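Local coordinates for protein tryptophan--tRNA ligase (Pyrococcus horikoshii, PDB 3JXE) that catalyses the ATP-dependent joining of L-tryptophan to its cognate tRNA, by way of a tryptophanyl-adenylate intermediate, for protein synthesis, at residues 72-78 / 207-212; 164-168 / 200-204. All coordinates share one frame; numbering follows the deposited sequence.

Contact 1: residues 72-78 / 207-212; sequences RGFFLYT and KRCLIP. With TYM (tryptophanyl-5'AMP), chain E.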
loop_
_atom_site.group_PDB
_atom_site.type_symbol
_atom_site.label_atom_id
_atom_site.label_comp_id
_atom_site.label_asym_id
_atom_site.label_seq_id
_atom_site.Cartn_x
_atom_site.Cartn_y
_atom_site.Cartn_z
ATOM N N ARG B 72 -27.923 -17.207 4.417
ATOM C CA ARG B 72 -26.519 -17.112 3.991
ATOM C C ARG B 72 -25.792 -15.900 4.589
ATOM O O ARG B 72 -24.570 -15.785 4.475
ATOM C CB ARG B 72 -26.382 -17.164 2.461
ATOM C CG ARG B 72 -27.186 -16.126 1.704
ATOM C CD ARG B 72 -27.372 -16.541 0.258
ATOM N NE ARG B 72 -28.361 -15.705 -0.417
ATOM C CZ ARG B 72 -28.955 -16.017 -1.565
ATOM N NH1 ARG B 72 -28.671 -17.158 -2.183
ATOM N NH2 ARG B 72 -29.844 -15.185 -2.097
ATOM N N GLY B 73 -26.554 -15.003 5.216
ATOM C CA GLY B 73 -25.999 -13.888 5.986
ATOM C C GLY B 73 -25.219 -12.836 5.213
ATOM O O GLY B 73 -25.175 -12.852 3.979
ATOM N N PHE B 74 -24.608 -11.919 5.962
ATOM C CA PHE B 74 -23.795 -10.832 5.409
ATOM C C PHE B 74 -22.796 -10.324 6.452
ATOM O O PHE B 74 -22.670 -10.911 7.530
ATOM C CB PHE B 74 -24.688 -9.687 4.905
ATOM C CG PHE B 74 -25.512 -9.026 5.983
ATOM C CD1 PHE B 74 -25.034 -7.903 6.654
ATOM C CD2 PHE B 74 -26.776 -9.511 6.308
ATOM C CE1 PHE B 74 -25.792 -7.284 7.644
ATOM C CE2 PHE B 74 -27.542 -8.898 7.297
ATOM C CZ PHE B 74 -27.047 -7.783 7.964
ATOM N N PHE B 75 -22.077 -9.247 6.130
ATOM C CA PHE B 75 -21.189 -8.602 7.101
ATOM C C PHE B 75 -21.173 -7.077 6.988
ATOM O O PHE B 75 -21.453 -6.521 5.924
ATOM C CB PHE B 75 -19.771 -9.198 7.057
ATOM C CG PHE B 75 -18.930 -8.725 5.901
ATOM C CD1 PHE B 75 -18.000 -7.706 6.075
ATOM C CD2 PHE B 75 -19.043 -9.317 4.647
ATOM C CE1 PHE B 75 -17.203 -7.271 5.017
ATOM C CE2 PHE B 75 -18.251 -8.887 3.584
ATOM C CZ PHE B 75 -17.329 -7.865 3.771
ATOM N N LEU B 76 -20.842 -6.414 8.096
ATOM C CA LEU B 76 -20.840 -4.954 8.164
ATOM C C LEU B 76 -19.436 -4.367 8.110
ATOM O O LEU B 76 -18.484 -4.947 8.639
ATOM C CB LEU B 76 -21.548 -4.476 9.434
ATOM C CG LEU B 76 -23.065 -4.654 9.535
ATOM C CD1 LEU B 76 -23.490 -4.572 10.986
ATOM C CD2 LEU B 76 -23.808 -3.617 8.699
ATOM N N TYR B 77 -19.322 -3.210 7.468
ATOM C CA TYR B 77 -18.064 -2.477 7.392
ATOM C C TYR B 77 -18.310 -0.975 7.406
ATOM O O TYR B 77 -19.114 -0.460 6.634
ATOM C CB TYR B 77 -17.252 -2.905 6.159
ATOM C CG TYR B 77 -16.227 -1.902 5.657
ATOM C CD1 TYR B 77 -15.195 -1.443 6.479
ATOM C CD2 TYR B 77 -16.277 -1.433 4.344
ATOM C CE1 TYR B 77 -14.257 -0.524 6.014
ATOM C CE2 TYR B 77 -15.339 -0.522 3.868
ATOM C CZ TYR B 77 -14.335 -0.073 4.706
ATOM O OH TYR B 77 -13.409 0.827 4.234
ATOM N N THR B 78 -17.620 -0.291 8.313
ATOM C CA THR B 78 -17.600 1.166 8.363
ATOM C C THR B 78 -16.212 1.605 8.832
ATOM O O THR B 78 -15.406 0.771 9.244
ATOM C CB THR B 78 -18.727 1.737 9.267
ATOM O OG1 THR B 78 -18.854 3.149 9.053
ATOM C CG2 THR B 78 -18.453 1.465 10.743
ATOM N N LYS B 207 -19.181 -13.567 1.769
ATOM C CA LYS B 207 -20.532 -13.039 1.976
ATOM C C LYS B 207 -20.561 -11.573 1.552
ATOM O O LYS B 207 -19.517 -10.917 1.534
ATOM C CB LYS B 207 -20.933 -13.178 3.448
ATOM C CG LYS B 207 -20.901 -14.617 3.967
ATOM C CD LYS B 207 -20.774 -14.697 5.486
ATOM C CE LYS B 207 -22.115 -14.509 6.185
ATOM N NZ LYS B 207 -22.035 -14.832 7.637
ATOM N N ARG B 208 -21.738 -11.056 1.204
ATOM C CA ARG B 208 -21.833 -9.665 0.744
ATOM C C ARG B 208 -21.755 -8.640 1.882
ATOM O O ARG B 208 -22.107 -8.935 3.026
ATOM C CB ARG B 208 -23.060 -9.433 -0.146
ATOM C CG ARG B 208 -24.408 -9.569 0.528
ATOM C CD ARG B 208 -25.486 -8.969 -0.360
ATOM N NE ARG B 208 -25.688 -9.749 -1.580
ATOM C CZ ARG B 208 -25.876 -9.226 -2.790
ATOM N NH1 ARG B 208 -26.052 -10.024 -3.834
ATOM N NH2 ARG B 208 -25.876 -7.909 -2.962
ATOM N N CYS B 209 -21.288 -7.439 1.547
ATOM C CA CYS B 209 -20.978 -6.409 2.535
ATOM C C CYS B 209 -22.035 -5.312 2.607
ATOM O O CYS B 209 -22.606 -4.932 1.587
ATOM C CB CYS B 209 -19.622 -5.786 2.208
ATOM S SG CYS B 209 -19.031 -4.594 3.416
ATOM N N LEU B 210 -22.285 -4.809 3.816
ATOM C CA LEU B 210 -23.151 -3.645 4.025
ATOM C C LEU B 210 -22.336 -2.526 4.660
ATOM O O LEU B 210 -21.665 -2.739 5.674
ATOM C CB LEU B 210 -24.339 -3.992 4.929
ATOM C CG LEU B 210 -25.721 -3.337 4.740
ATOM C CD1 LEU B 210 -26.554 -3.510 6.003
ATOM C CD2 LEU B 210 -25.680 -1.864 4.351
ATOM N N ILE B 211 -22.398 -1.337 4.063
ATOM C CA ILE B 211 -21.654 -0.181 4.566
ATOM C C ILE B 211 -22.575 0.960 5.022
ATOM O O ILE B 211 -23.088 1.719 4.190
ATOM C CB ILE B 211 -20.615 0.336 3.537
ATOM C CG1 ILE B 211 -19.661 -0.793 3.129
ATOM C CG2 ILE B 211 -19.837 1.520 4.111
ATOM C CD1 ILE B 211 -18.860 -0.512 1.876
ATOM N N PRO B 212 -22.802 1.071 6.346
ATOM C CA PRO B 212 -23.508 2.218 6.909
ATOM C C PRO B 212 -22.570 3.417 7.078
ATOM O O PRO B 212 -21.627 3.366 7.874
ATOM C CB PRO B 212 -23.990 1.707 8.277
ATOM C CG PRO B 212 -23.528 0.272 8.381
ATOM C CD PRO B 212 -22.430 0.105 7.391
HETATM P P TYM E . -14.631 10.502 8.255
HETATM O O1P TYM E . -13.636 10.166 9.299
HETATM O O2P TYM E . -14.573 11.819 7.586
HETATM O "O5'" TYM E . -16.109 10.343 8.874
HETATM C "C5'" TYM E . -16.469 9.132 9.549
HETATM C "C4'" TYM E . -17.957 8.812 9.358
HETATM O "O4'" TYM E . -18.752 9.981 9.698
HETATM C "C1'" TYM E . -19.604 10.314 8.563
HETATM N N9 TYM E . -19.772 11.800 8.636
HETATM C C4 TYM E . -20.897 12.439 8.957
HETATM N N3 TYM E . -22.141 12.027 9.267
HETATM C C2 TYM E . -23.102 12.901 9.546
HETATM N N1 TYM E . -22.872 14.206 9.530
HETATM C C6 TYM E . -21.652 14.687 9.231
HETATM N N6 TYM E . -21.438 16.000 9.222
HETATM C C5 TYM E . -20.623 13.796 8.933
HETATM N N7 TYM E . -19.343 13.938 8.604
HETATM C C8 TYM E . -18.825 12.720 8.429
HETATM C "C2'" TYM E . -18.859 9.766 7.348
HETATM O "O2'" TYM E . -19.782 9.445 6.311
HETATM C "C3'" TYM E . -18.265 8.474 7.898
HETATM O "O3'" TYM E . -19.255 7.432 7.877
HETATM N NH3 TYM E . -12.198 8.059 4.698
HETATM C CA TYM E . -13.235 7.884 5.723
HETATM C CB TYM E . -12.854 6.726 6.647
HETATM C CG TYM E . -13.471 5.373 6.176
HETATM C CD2 TYM E . -14.815 5.027 6.085
HETATM C CE2 TYM E . -14.889 3.708 5.616
HETATM C CE3 TYM E . -15.986 5.729 6.363
HETATM C CD1 TYM E . -12.782 4.281 5.775
HETATM N NE1 TYM E . -13.659 3.239 5.424
HETATM C CZ2 TYM E . -16.127 3.104 5.433
HETATM C CZ3 TYM E . -17.227 5.119 6.173
HETATM C CH2 TYM E . -17.298 3.806 5.709
HETATM C C TYM E . -13.370 9.164 6.557
HETATM O O TYM E . -12.416 9.937 6.675
HETATM O OPP TYM E . -14.609 9.338 7.124
#
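Phe75 and Leu76 pair with Cys209 and Leu210 as neighbouring parallel strands, stitched by a ladder in which Phe75 N gives a hydrogen bond to Arg208 O (3.1 Å), Leu210 N to Phe75 O (2.8 Å) and Tyr77 N to Leu210 O (3.0 Å). The short strand axes run 37° apart, a marked twist. On one face of the sheet the Phe75 ring turns one face to Cys209 CB, with Lys207 O at its edge: its CG sits between the backbone N and the carbonyl carbon (chi1 77°), which brings CZ to 3.5 Å from Cys209 CB, while SG makes an oblique sulfur-aromatic contact. A small cysteine suits this place, its CB lying over the ring face and its sulfur obliquely beside it, where SG also touches Tyr77 CB. On the opposite face Leu76 and Leu210 lie side by side, branched chains that fill the space against helices 88-104 and 61-69, and Pro212 CG packs on Leu76 CD2 at 3.9 Å.

These are inner strands of the Rossmann-fold sheet of a class I synthetase, and their C-terminal ends open on the active site. There Tyr77 OH accepts a hydrogen bond from the indole NE1 of tryptophanyl-5'AMP (2.7 Å, 162° at the hydrogen); it is also hydrogen-bonded to Gln111 and Gln198. Ile211 CG2 lies 3.8 Å from CH2 of the same indole, and Thr78 OG1 donates to Pro212 O, tying the strands together beside the pocket.

The other end is looser and reaches solvent. Lys207, bent at chi3, lays its aliphatic chain along the backbone of 72-74, CE coming nearest Arg72 O. Gly73 suits the loop because its phi is positive, a conformation glycine adopts easily. Arg72 forms a salt bridge with Glu70, whereas the buried Arg208 forms one with Asp67 through NE.

Contact 2: residues 164-168 / 200-204; sequences MAIPI and APTFF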
loop_
_atom_site.group_PDB
_atom_site.type_symbol
_atom_site.label_atom_id
_atom_site.label_comp_id
_atom_site.label_asym_id
_atom_site.label_seq_id
_atom_site.Cartn_x
_atom_site.Cartn_y
_atom_site.Cartn_z
ATOM N N MET B 164 -4.704 -6.934 0.418
ATOM C CA MET B 164 -6.132 -6.998 0.102
ATOM C C MET B 164 -6.557 -5.957 -0.933
ATOM O O MET B 164 -7.647 -6.057 -1.501
ATOM C CB MET B 164 -6.972 -6.818 1.368
ATOM C CG MET B 164 -6.906 -7.974 2.350
ATOM S SD MET B 164 -7.675 -7.572 3.932
ATOM C CE MET B 164 -9.391 -7.354 3.460
ATOM N N ALA B 165 -5.704 -4.961 -1.169
ATOM C CA ALA B 165 -6.014 -3.859 -2.082
ATOM C C ALA B 165 -5.442 -4.058 -3.485
ATOM O O ALA B 165 -5.980 -3.524 -4.458
ATOM C CB ALA B 165 -5.527 -2.541 -1.504
ATOM N N ILE B 166 -4.358 -4.823 -3.579
ATOM C CA ILE B 166 -3.641 -5.034 -4.842
ATOM C C ILE B 166 -4.548 -5.454 -6.021
ATOM O O ILE B 166 -4.471 -4.840 -7.087
ATOM C CB ILE B 166 -2.416 -5.992 -4.668
ATOM C CG1 ILE B 166 -1.378 -5.397 -3.705
ATOM C CG2 ILE B 166 -1.765 -6.323 -6.009
ATOM C CD1 ILE B 166 -0.757 -4.074 -4.155
ATOM N N PRO B 167 -5.400 -6.490 -5.840
ATOM C CA PRO B 167 -6.316 -6.872 -6.921
ATOM C C PRO B 167 -7.072 -5.705 -7.575
ATOM O O PRO B 167 -7.047 -5.581 -8.801
ATOM C CB PRO B 167 -7.286 -7.829 -6.226
ATOM C CG PRO B 167 -6.450 -8.474 -5.189
ATOM C CD PRO B 167 -5.549 -7.385 -4.675
ATOM N N ILE B 168 -7.721 -4.859 -6.776
ATOM C CA ILE B 168 -8.476 -3.723 -7.324
ATOM C C ILE B 168 -7.578 -2.531 -7.700
ATOM O O ILE B 168 -7.976 -1.667 -8.483
ATOM C CB ILE B 168 -9.659 -3.288 -6.400
ATOM C CG1 ILE B 168 -10.698 -2.495 -7.209
ATOM C CG2 ILE B 168 -9.159 -2.511 -5.176
ATOM C CD1 ILE B 168 -12.071 -2.407 -6.579
ATOM N N ALA B 200 -10.816 -2.189 -0.089
ATOM C CA ALA B 200 -10.313 -3.501 0.339
ATOM C C ALA B 200 -11.132 -4.245 1.415
ATOM O O ALA B 200 -11.370 -5.444 1.267
ATOM C CB ALA B 200 -8.836 -3.409 0.748
ATOM N N PRO B 201 -11.557 -3.553 2.496
ATOM C CA PRO B 201 -12.311 -4.258 3.537
ATOM C C PRO B 201 -13.638 -4.891 3.102
ATOM O O PRO B 201 -14.226 -5.654 3.871
ATOM C CB PRO B 201 -12.562 -3.167 4.584
ATOM C CG PRO B 201 -11.497 -2.166 4.347
ATOM C CD PRO B 201 -11.353 -2.140 2.867
ATOM N N THR B 202 -14.101 -4.591 1.889
ATOM C CA THR B 202 -15.296 -5.250 1.345
ATOM C C THR B 202 -14.998 -6.691 0.922
ATOM O O THR B 202 -15.915 -7.471 0.662
ATOM C CB THR B 202 -15.910 -4.481 0.151
ATOM O OG1 THR B 202 -14.934 -4.335 -0.887
ATOM C CG2 THR B 202 -16.403 -3.109 0.582
ATOM N N PHE B 203 -13.713 -7.032 0.859
ATOM C CA PHE B 203 -13.281 -8.376 0.491
ATOM C C PHE B 203 -12.790 -9.165 1.708
ATOM O O PHE B 203 -11.987 -10.093 1.569
ATOM C CB PHE B 203 -12.184 -8.324 -0.582
ATOM C CG PHE B 203 -12.450 -7.340 -1.692
ATOM C CD1 PHE B 203 -13.633 -7.391 -2.429
ATOM C CD2 PHE B 203 -11.504 -6.372 -2.014
ATOM C CE1 PHE B 203 -13.875 -6.483 -3.457
ATOM C CE2 PHE B 203 -11.734 -5.461 -3.041
ATOM C CZ PHE B 203 -12.923 -5.516 -3.764
ATOM N N PHE B 204 -13.271 -8.795 2.895
ATOM C CA PHE B 204 -12.923 -9.517 4.122
ATOM C C PHE B 204 -13.574 -10.895 4.161
ATOM O O PHE B 204 -13.004 -11.846 4.702
ATOM C CB PHE B 204 -13.310 -8.716 5.369
ATOM C CG PHE B 204 -12.153 -8.009 6.031
ATOM C CD1 PHE B 204 -12.185 -6.632 6.228
ATOM C CD2 PHE B 204 -11.038 -8.722 6.469
ATOM C CE1 PHE B 204 -11.122 -5.971 6.844
ATOM C CE2 PHE B 204 -9.970 -8.071 7.084
ATOM C CZ PHE B 204 -10.012 -6.693 7.272
#
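The Phe204 ring carries the methyl of Met164 on one face: CE stands 3.6 Å from the ring centroid, only 8° off the normal, a CH-pi contact made nearly over the centre. SD follows obliquely at 4.4 Å from the same centroid, adding a Met-aromatic contact, and Tyr109 stacks on the ring from outside the two segments. The Phe203 ring has Thr202 OG1 over one face, while Met164 O and Ile168 CD1 approach its edge near the ring plane, CD1 at 4.3 Å from Phe203 CZ. Met164 reaches Phe204 because its chain bends at the last torsion (chi3 65°), turning CE over the ring face and to 3.5 Å from Ala200 O; an unbranched, flexible thioether suits this reach. Replacing Phe204 with an alanine would probably deprive the Met164 methyl of its aromatic seat and set the end of that chain free to turn.

Nearer the helix backbone the alanines let the chains come close: Ala200 CB lies 3.9 Å from Met164 CB and 4.1 Å from Ala165 CB. No hydrogen bond crosses, so apolar fit carries the contact. Phe203 N bonds back to Ala200 O, shaping the short 3-10 turn. This is helix-to-turn packing in the Rossmann-fold catalytic domain, with helix 160-171 set against the turn that follows helix 189-199 and leads toward strand 209-214.

How the contacts relate
Both contacts are buried, but their chemistry differs with their place. Contact 1 is the sheet core, where main-chain hydrogen bonds join two strands and the strand ends reach the bound adenylate; its Lys207 and Arg72 end is the exposed one. The centre of contact 2 lies about 19 Å from the centre of the chain, that of contact 1 about 14 Å, and contact 2 relies on apolar and aromatic packing of a helix on a turn. The two meet directly: Tyr77 CE1 packs on Pro201 CB at 3.5 Å, and Ile211 CD1 on Thr202 CG2. The turn 200-204 thus lies between helix 160-171 and the strands, and Ile166 packs on Phe118 of the second subunit.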